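Local coordinates for protein CurH (Lyngbya majuscula, PDB 3KG7) that probably catalyses the dehydration of a beta-hydroxyacyl intermediate, as the dehydratase domain of a module of the curacin polyketide synthase, at residues C[58-72]-C[118-130]. Residues are numbered along the deposited sequence; the frame is centred on the assembly and turned at random.
Sequences TLAAVGVPAAVEDIN and QHASMSVSENPPP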
ATOM      1  N   THR C  58      -3.444  10.038  13.062  1.00 83.73           N
ATOM      2  CA  THR C  58      -2.011  10.199  12.930  1.00 82.00           C
ATOM      3  C   THR C  58      -1.325   9.860  14.249  1.00 82.85           C
ATOM      4  O   THR C  58      -0.307   9.139  14.268  1.00 82.10           O
ATOM      5  CB  THR C  58      -1.641  11.619  12.470  1.00 81.74           C
ATOM      6  OG1 THR C  58      -2.254  11.886  11.201  1.00 81.29           O
ATOM      7  CG2 THR C  58      -0.130  11.752  12.329  1.00 81.79           C
ATOM      8  N   LEU C  59      -1.895  10.367  15.344  1.00 80.69           N
ATOM      9  CA  LEU C  59      -1.392  10.060  16.672  1.00 79.97           C
ATOM     10  C   LEU C  59      -1.461   8.565  16.946  1.00 79.66           C
ATOM     11  O   LEU C  59      -0.581   8.022  17.602  1.00 79.43           O
ATOM     12  CB  LEU C  59      -2.146  10.837  17.742  1.00 77.82           C
ATOM     13  CG  LEU C  59      -2.038  12.355  17.761  1.00 75.91           C
ATOM     14  CD1 LEU C  59      -3.195  12.917  18.565  1.00 75.76           C
ATOM     15  CD2 LEU C  59      -0.707  12.803  18.344  1.00 74.09           C
ATOM     16  N   ALA C  60      -2.486   7.902  16.417  1.00 77.69           N
ATOM     17  CA  ALA C  60      -2.594   6.455  16.555  1.00 77.05           C
ATOM     18  C   ALA C  60      -1.535   5.724  15.734  1.00 78.54           C
ATOM     19  O   ALA C  60      -1.078   4.650  16.131  1.00 80.09           O
ATOM     20  CB  ALA C  60      -3.988   5.977  16.195  1.00 75.17           C
ATOM     21  N   ALA C  61      -1.121   6.314  14.612  1.00 78.27           N
ATOM     22  CA  ALA C  61      -0.113   5.696  13.750  1.00 77.57           C
ATOM     23  C   ALA C  61       1.311   5.784  14.315  1.00 78.22           C
ATOM     24  O   ALA C  61       2.086   4.822  14.250  1.00 78.50           O
ATOM     25  CB  ALA C  61      -0.167   6.290  12.358  1.00 75.90           C
ATOM     26  N   VAL C  62       1.654   6.937  14.872  1.00 78.20           N
ATOM     27  CA  VAL C  62       3.025   7.180  15.333  1.00 77.51           C
ATOM     28  C   VAL C  62       3.211   6.932  16.831  1.00 78.26           C
ATOM     29  O   VAL C  62       4.343   6.744  17.282  1.00 78.73           O
ATOM     30  CB  VAL C  62       3.511   8.625  15.009  1.00 75.95           C
ATOM     31  CG1 VAL C  62       3.325   8.940  13.529  1.00 76.00           C
ATOM     32  CG2 VAL C  62       2.789   9.658  15.878  1.00 73.58           C
ATOM     33  N   GLY C  63       2.110   6.943  17.587  1.00 77.37           N
ATOM     34  CA  GLY C  63       2.164   6.771  19.036  1.00 77.87           C
ATOM     35  C   GLY C  63       2.522   8.056  19.766  1.00 79.88           C
ATOM     36  O   GLY C  63       3.108   8.974  19.182  1.00 81.56           O
ATOM     37  N   VAL C  64       2.160   8.129  21.043  1.00 79.63           N
ATOM     38  CA  VAL C  64       2.474   9.291  21.885  1.00 78.24           C
ATOM     39  C   VAL C  64       3.592   8.928  22.847  1.00 77.68           C
ATOM     40  O   VAL C  64       3.779   7.747  23.125  1.00 80.13           O
ATOM     41  CB  VAL C  64       1.239   9.799  22.673  1.00 77.22           C
ATOM     42  CG1 VAL C  64       0.237  10.401  21.720  1.00 75.28           C
ATOM     43  CG2 VAL C  64       0.605   8.677  23.508  1.00 74.62           C
ATOM     44  N   PRO C  65       4.350   9.926  23.352  1.00 78.02           N
ATOM     45  CA  PRO C  65       4.208  11.368  23.105  1.00 76.97           C
ATOM     46  C   PRO C  65       4.583  11.753  21.676  1.00 77.60           C
ATOM     47  O   PRO C  65       5.491  11.164  21.082  1.00 78.66           O
ATOM     48  CB  PRO C  65       5.177  12.008  24.104  1.00 73.98           C
ATOM     49  CG  PRO C  65       5.599  10.899  25.037  1.00 73.30           C
ATOM     50  CD  PRO C  65       5.489   9.643  24.246  1.00 74.57           C
ATOM     51  N   ALA C  66       3.861  12.729  21.135  1.00 76.73           N
ATOM     52  CA  ALA C  66       4.031  13.181  19.764  1.00 77.04           C
ATOM     53  C   ALA C  66       3.509  14.593  19.635  1.00 79.01           C
ATOM     54  O   ALA C  66       2.732  15.066  20.466  1.00 80.05           O
ATOM     55  CB  ALA C  66       3.281  12.276  18.796  1.00 78.90           C
ATOM     56  N   ALA C  67       3.946  15.256  18.575  1.00 79.44           N
ATOM     57  CA  ALA C  67       3.528  16.607  18.254  1.00 79.32           C
ATOM     58  C   ALA C  67       3.190  16.662  16.774  1.00 78.43           C
ATOM     59  O   ALA C  67       3.930  16.144  15.941  1.00 78.47           O
ATOM     60  CB  ALA C  67       4.631  17.581  18.582  1.00 77.86           C
ATOM     61  N   VAL C  68       2.057  17.269  16.445  1.00 79.45           N
ATOM     62  CA  VAL C  68       1.618  17.351  15.048  1.00 81.22           C
ATOM     63  C   VAL C  68       1.448  18.801  14.664  1.00 81.75           C
ATOM     64  O   VAL C  68       0.763  19.554  15.356  1.00 84.83           O
ATOM     65  CB  VAL C  68       0.314  16.579  14.796  1.00 81.96           C
ATOM     66  CG1 VAL C  68       0.071  16.453  13.311  1.00 82.27           C
ATOM     67  CG2 VAL C  68       0.390  15.182  15.411  1.00 81.10           C
ATOM     68  N   GLU C  69       2.085  19.202  13.573  1.00 82.19           N
ATOM     69  CA  GLU C  69       2.097  20.614  13.206  1.00 84.02           C
ATOM     70  C   GLU C  69       1.634  20.885  11.779  1.00 82.74           C
ATOM     71  O   GLU C  69       1.587  19.975  10.951  1.00 81.93           O
ATOM     72  CB  GLU C  69       3.466  21.253  13.498  1.00 84.62           C
ATOM     73  CG  GLU C  69       4.676  20.444  13.059  1.00 87.57           C
ATOM     74  CD  GLU C  69       5.946  20.849  13.799  1.00 90.24           C
ATOM     75  OE1 GLU C  69       6.996  21.022  13.139  1.00 93.75           O
ATOM     76  OE2 GLU C  69       5.900  20.997  15.043  1.00 92.17           O
ATOM     77  N   ASP C  70       1.287  22.147  11.518  1.00 83.53           N
ATOM     78  CA  ASP C  70       0.766  22.613  10.217  1.00 84.66           C
ATOM     79  C   ASP C  70      -0.352  21.721   9.680  1.00 83.10           C
ATOM     80  O   ASP C  70      -0.247  21.147   8.589  1.00 82.48           O
ATOM     81  CB  ASP C  70       1.889  22.756   9.188  1.00 88.43           C
ATOM     82  CG  ASP C  70       3.018  23.634   9.682  1.00 91.57           C
ATOM     83  OD1 ASP C  70       3.905  23.123  10.406  1.00 91.29           O
ATOM     84  OD2 ASP C  70       3.015  24.837   9.339  1.00 94.11           O
ATOM     85  N   ILE C  71      -1.412  21.609  10.472  1.00 80.75           N
ATOM     86  CA  ILE C  71      -2.555  20.777  10.141  1.00 80.08           C
ATOM     87  C   ILE C  71      -3.536  21.596   9.322  1.00 80.26           C
ATOM     88  O   ILE C  71      -3.898  22.705   9.717  1.00 81.18           O
ATOM     89  CB  ILE C  71      -3.263  20.240  11.410  1.00 80.52           C
ATOM     90  CG1 ILE C  71      -2.278  19.449  12.288  1.00 78.76           C
ATOM     91  CG2 ILE C  71      -4.464  19.367  11.022  1.00 80.85           C
ATOM     92  CD1 ILE C  71      -2.673  19.371  13.758  1.00 76.71           C
ATOM     93  N   ASN C  72      -3.934  21.059   8.171  1.00 79.58           N
ATOM     94  CA  ASN C  72      -4.977  21.678   7.347  1.00 79.05           C
ATOM     95  C   ASN C  72      -6.090  20.708   6.979  1.00 79.37           C
ATOM     96  O   ASN C  72      -5.846  19.524   6.698  1.00 81.95           O
ATOM     97  CB  ASN C  72      -4.401  22.275   6.065  1.00 80.23           C
ATOM     98  CG  ASN C  72      -3.183  23.133   6.314  1.00 81.03           C
ATOM     99  OD1 ASN C  72      -2.110  22.619   6.657  1.00 81.32           O
ATOM    100  ND2 ASN C  72      -3.331  24.443   6.125  1.00 78.49           N
ATOM    101  N   GLN C 118      -8.947  15.002  -1.161  1.00 78.96           N
ATOM    102  CA  GLN C 118      -8.123  15.135   0.032  1.00 77.60           C
ATOM    103  C   GLN C 118      -8.915  15.780   1.166  1.00 77.83           C
ATOM    104  O   GLN C 118      -9.684  16.710   0.950  1.00 79.98           O
ATOM    105  CB  GLN C 118      -6.844  15.916  -0.271  1.00 75.96           C
ATOM    106  CG  GLN C 118      -5.690  15.591   0.687  1.00 78.55           C
ATOM    107  CD  GLN C 118      -4.494  16.514   0.530  1.00 77.60           C
ATOM    108  OE1 GLN C 118      -4.194  16.978  -0.573  1.00 78.13           O
ATOM    109  NE2 GLN C 118      -3.803  16.785   1.639  1.00 76.43           N
ATOM    110  N   HIS C 119      -8.721  15.278   2.376  1.00 77.88           N
ATOM    111  CA  HIS C 119      -9.436  15.790   3.528  1.00 77.73           C
ATOM    112  C   HIS C 119      -8.514  16.479   4.531  1.00 79.52           C
ATOM    113  O   HIS C 119      -8.933  17.413   5.232  1.00 81.10           O
ATOM    114  CB  HIS C 119     -10.241  14.668   4.176  1.00 75.24           C
ATOM    115  CG  HIS C 119     -11.177  13.991   3.226  1.00 74.20           C
ATOM    116  ND1 HIS C 119     -12.301  14.611   2.720  1.00 73.63           N
ATOM    117  CD2 HIS C 119     -11.147  12.756   2.674  1.00 72.78           C
ATOM    118  CE1 HIS C 119     -12.924  13.785   1.901  1.00 74.05           C
ATOM    119  NE2 HIS C 119     -12.245  12.651   1.859  1.00 74.82           N
ATOM    120  N   ALA C 120      -7.259  16.033   4.580  1.00 78.75           N
ATOM    121  CA  ALA C 120      -6.315  16.554   5.558  1.00 79.92           C
ATOM    122  C   ALA C 120      -4.845  16.425   5.149  1.00 80.32           C
ATOM    123  O   ALA C 120      -4.468  15.521   4.398  1.00 82.09           O
ATOM    124  CB  ALA C 120      -6.545  15.890   6.913  1.00 80.13           C
ATOM    125  N   SER C 121      -4.031  17.353   5.655  1.00 80.01           N
ATOM    126  CA  SER C 121      -2.578  17.262   5.572  1.00 80.56           C
ATOM    127  C   SER C 121      -1.984  17.754   6.881  1.00 81.30           C
ATOM    128  O   SER C 121      -2.569  18.617   7.541  1.00 81.40           O
ATOM    129  CB  SER C 121      -2.045  18.113   4.420  1.00 80.45           C
ATOM    130  OG  SER C 121      -2.487  19.454   4.542  1.00 80.67           O
HETATM  131  N   MSE C 122      -0.835  17.208   7.254  1.00 83.12           N
HETATM  132  CA  MSE C 122      -0.104  17.669   8.438  1.00 88.35           C
HETATM  133  C   MSE C 122       1.296  17.071   8.484  1.00 84.67           C
HETATM  134  O   MSE C 122       1.631  16.190   7.688  1.00 83.58           O
HETATM  135  CB  MSE C 122      -0.861  17.328   9.725  1.00 90.18           C
HETATM  136  CG  MSE C 122      -0.914  15.847  10.041  1.00 95.45           C
HETATM  137 SE   MSE C 122      -2.603  15.322  10.864  1.00103.34          SE
HETATM  138  CE  MSE C 122      -3.790  15.656   9.347  1.00 98.32           C
ATOM    139  N   SER C 123       2.105  17.563   9.416  1.00 83.22           N
ATOM    140  CA  SER C 123       3.431  17.022   9.659  1.00 82.02           C
ATOM    141  C   SER C 123       3.536  16.544  11.090  1.00 83.69           C
ATOM    142  O   SER C 123       3.124  17.243  12.028  1.00 83.07           O
ATOM    143  CB  SER C 123       4.512  18.068   9.397  1.00 81.90           C
ATOM    144  OG  SER C 123       4.869  18.129   8.021  1.00 82.62           O
ATOM    145  N   VAL C 124       4.069  15.337  11.251  1.00 84.56           N
ATOM    146  CA  VAL C 124       4.501  14.859  12.549  1.00 84.28           C
ATOM    147  C   VAL C 124       5.840  15.539  12.825  1.00 84.92           C
ATOM    148  O   VAL C 124       6.757  15.455  12.008  1.00 86.32           O
ATOM    149  CB  VAL C 124       4.659  13.330  12.530  1.00 83.29           C
ATOM    150  CG1 VAL C 124       5.016  12.790  13.915  1.00 81.58           C
ATOM    151  CG2 VAL C 124       3.382  12.694  12.031  1.00 82.15           C
ATOM    152  N   SER C 125       5.942  16.239  13.950  1.00 86.20           N
ATOM    153  CA  SER C 125       7.190  16.891  14.339  1.00 87.04           C
ATOM    154  C   SER C 125       8.291  15.851  14.587  1.00 86.07           C
ATOM    155  O   SER C 125       7.999  14.742  15.030  1.00 88.13           O
ATOM    156  CB  SER C 125       6.967  17.742  15.590  1.00 88.07           C
ATOM    157  OG  SER C 125       8.108  18.534  15.895  1.00 91.59           O
ATOM    158  N   GLU C 126       9.543  16.194  14.282  1.00 74.52           N
ATOM    159  CA  GLU C 126      10.664  15.294  14.583  1.00 64.74           C
ATOM    160  C   GLU C 126      11.026  15.381  16.057  1.00 60.28           C
ATOM    161  O   GLU C 126      11.819  14.581  16.563  1.00 58.15           O
ATOM    162  CB  GLU C 126      11.891  15.588  13.712  1.00 62.81           C
ATOM    163  CG  GLU C 126      12.696  16.828  14.099  1.00 62.67           C
ATOM    164  CD  GLU C 126      12.169  18.113  13.475  1.00 62.77           C
ATOM    165  OE1 GLU C 126      11.237  18.040  12.642  1.00 62.39           O
ATOM    166  OE2 GLU C 126      12.693  19.198  13.820  1.00 60.62           O
ATOM    167  N   ASN C 127      10.432  16.360  16.736  1.00 54.81           N
ATOM    168  CA  ASN C 127      10.700  16.595  18.143  1.00 53.17           C
ATOM    169  C   ASN C 127       9.524  16.270  19.031  1.00 51.44           C
ATOM    170  O   ASN C 127       8.487  16.930  18.950  1.00 54.61           O
ATOM    171  CB  ASN C 127      11.124  18.046  18.385  1.00 51.59           C
ATOM    172  CG  ASN C 127      12.592  18.257  18.164  1.00 48.83           C
ATOM    173  OD1 ASN C 127      13.417  17.749  18.924  1.00 49.56           O
ATOM    174  ND2 ASN C 127      12.933  19.004  17.116  1.00 47.53           N
ATOM    175  N   PRO C 128       9.687  15.259  19.898  1.00 50.02           N
ATOM    176  CA  PRO C 128       8.750  15.041  20.990  1.00 48.07           C
ATOM    177  C   PRO C 128       8.480  16.364  21.702  1.00 47.94           C
ATOM    178  O   PRO C 128       9.415  17.125  21.943  1.00 48.68           O
ATOM    179  CB  PRO C 128       9.521  14.096  21.926  1.00 48.15           C
ATOM    180  CG  PRO C 128      10.937  14.034  21.374  1.00 49.76           C
ATOM    181  CD  PRO C 128      10.769  14.266  19.917  1.00 50.15           C
ATOM    182  N   PRO C 129       7.208  16.655  22.021  1.00 47.56           N
ATOM    183  CA  PRO C 129       6.957  17.891  22.743  1.00 46.23           C
ATOM    184  C   PRO C 129       7.744  17.904  24.044  1.00 48.39           C
ATOM    185  O   PRO C 129       8.064  16.832  24.576  1.00 44.35           O
ATOM    186  CB  PRO C 129       5.450  17.834  23.044  1.00 45.15           C
ATOM    187  CG  PRO C 129       5.047  16.414  22.815  1.00 44.75           C
ATOM    188  CD  PRO C 129       5.967  15.902  21.763  1.00 45.69           C
ATOM    189  N   PRO C 130       8.083  19.107  24.542  1.00 51.28           N
ATOM    190  CA  PRO C 130       8.676  19.184  25.872  1.00 52.83           C
ATOM    191  C   PRO C 130       7.632  18.796  26.920  1.00 54.21           C
ATOM    192  O   PRO C 130       6.450  19.091  26.726  1.00 53.47           O
ATOM    193  CB  PRO C 130       9.088  20.659  25.997  1.00 53.71           C
ATOM    194  CG  PRO C 130       8.249  21.391  25.002  1.00 53.32           C
ATOM    195  CD  PRO C 130       7.956  20.431  23.899  1.00 52.27           C
TER
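Strand 66-73 pairs antiparallel with strand 117-124 in the double hotdog fold of this polyketide synthase dehydratase, E69 opposite S123, with the end of helix 52-62 packed against one face. E69 and S123 form a hydrogen-bonded pair, E69 N giving a nearly straight bond to S123 O (2.7 Å, 170° at the hydrogen). Between E69 and N72 the register slips by one residue, a beta bulge in which D70 and I71 together face M122, and M122 CA makes a CA-H...O contact with D70 O. N72 and S121 then resume the ladder with bonds in both directions, N72 N to S121 O being 2.9 Å.

One face of the sheet is apolar and turned to the helix. There the V124 methyl CG2 packs 3.6 Å from CG2 of T58 and meets V62 CG1 tip to tip. The bent selenomethionine chain of M122 crosses V68, its CG 3.5 Å from V68 CG1, and brings SE alongside T58, whose OG1 is hydrogen-bonded to the Y54 carbonyl.

The other face bears E69, N72, S121 and S123. E69 holds CG between its backbone N and carbonyl carbon (chi1 45°), and the extended chain beyond brings the carboxylate beside S125, while OE1 forms a salt bridge with K100. With an alanine here, K100 is likely to lose its salt-bridge partner, keeping a long, weak pairing with E126, and the S125 side chain to be less covered. Just past the end of strand 117-124, S125 OG closes an ST turn by accepting N127 N at 3.3 Å, and P129 CD rests 3.8 Å from A67 CB.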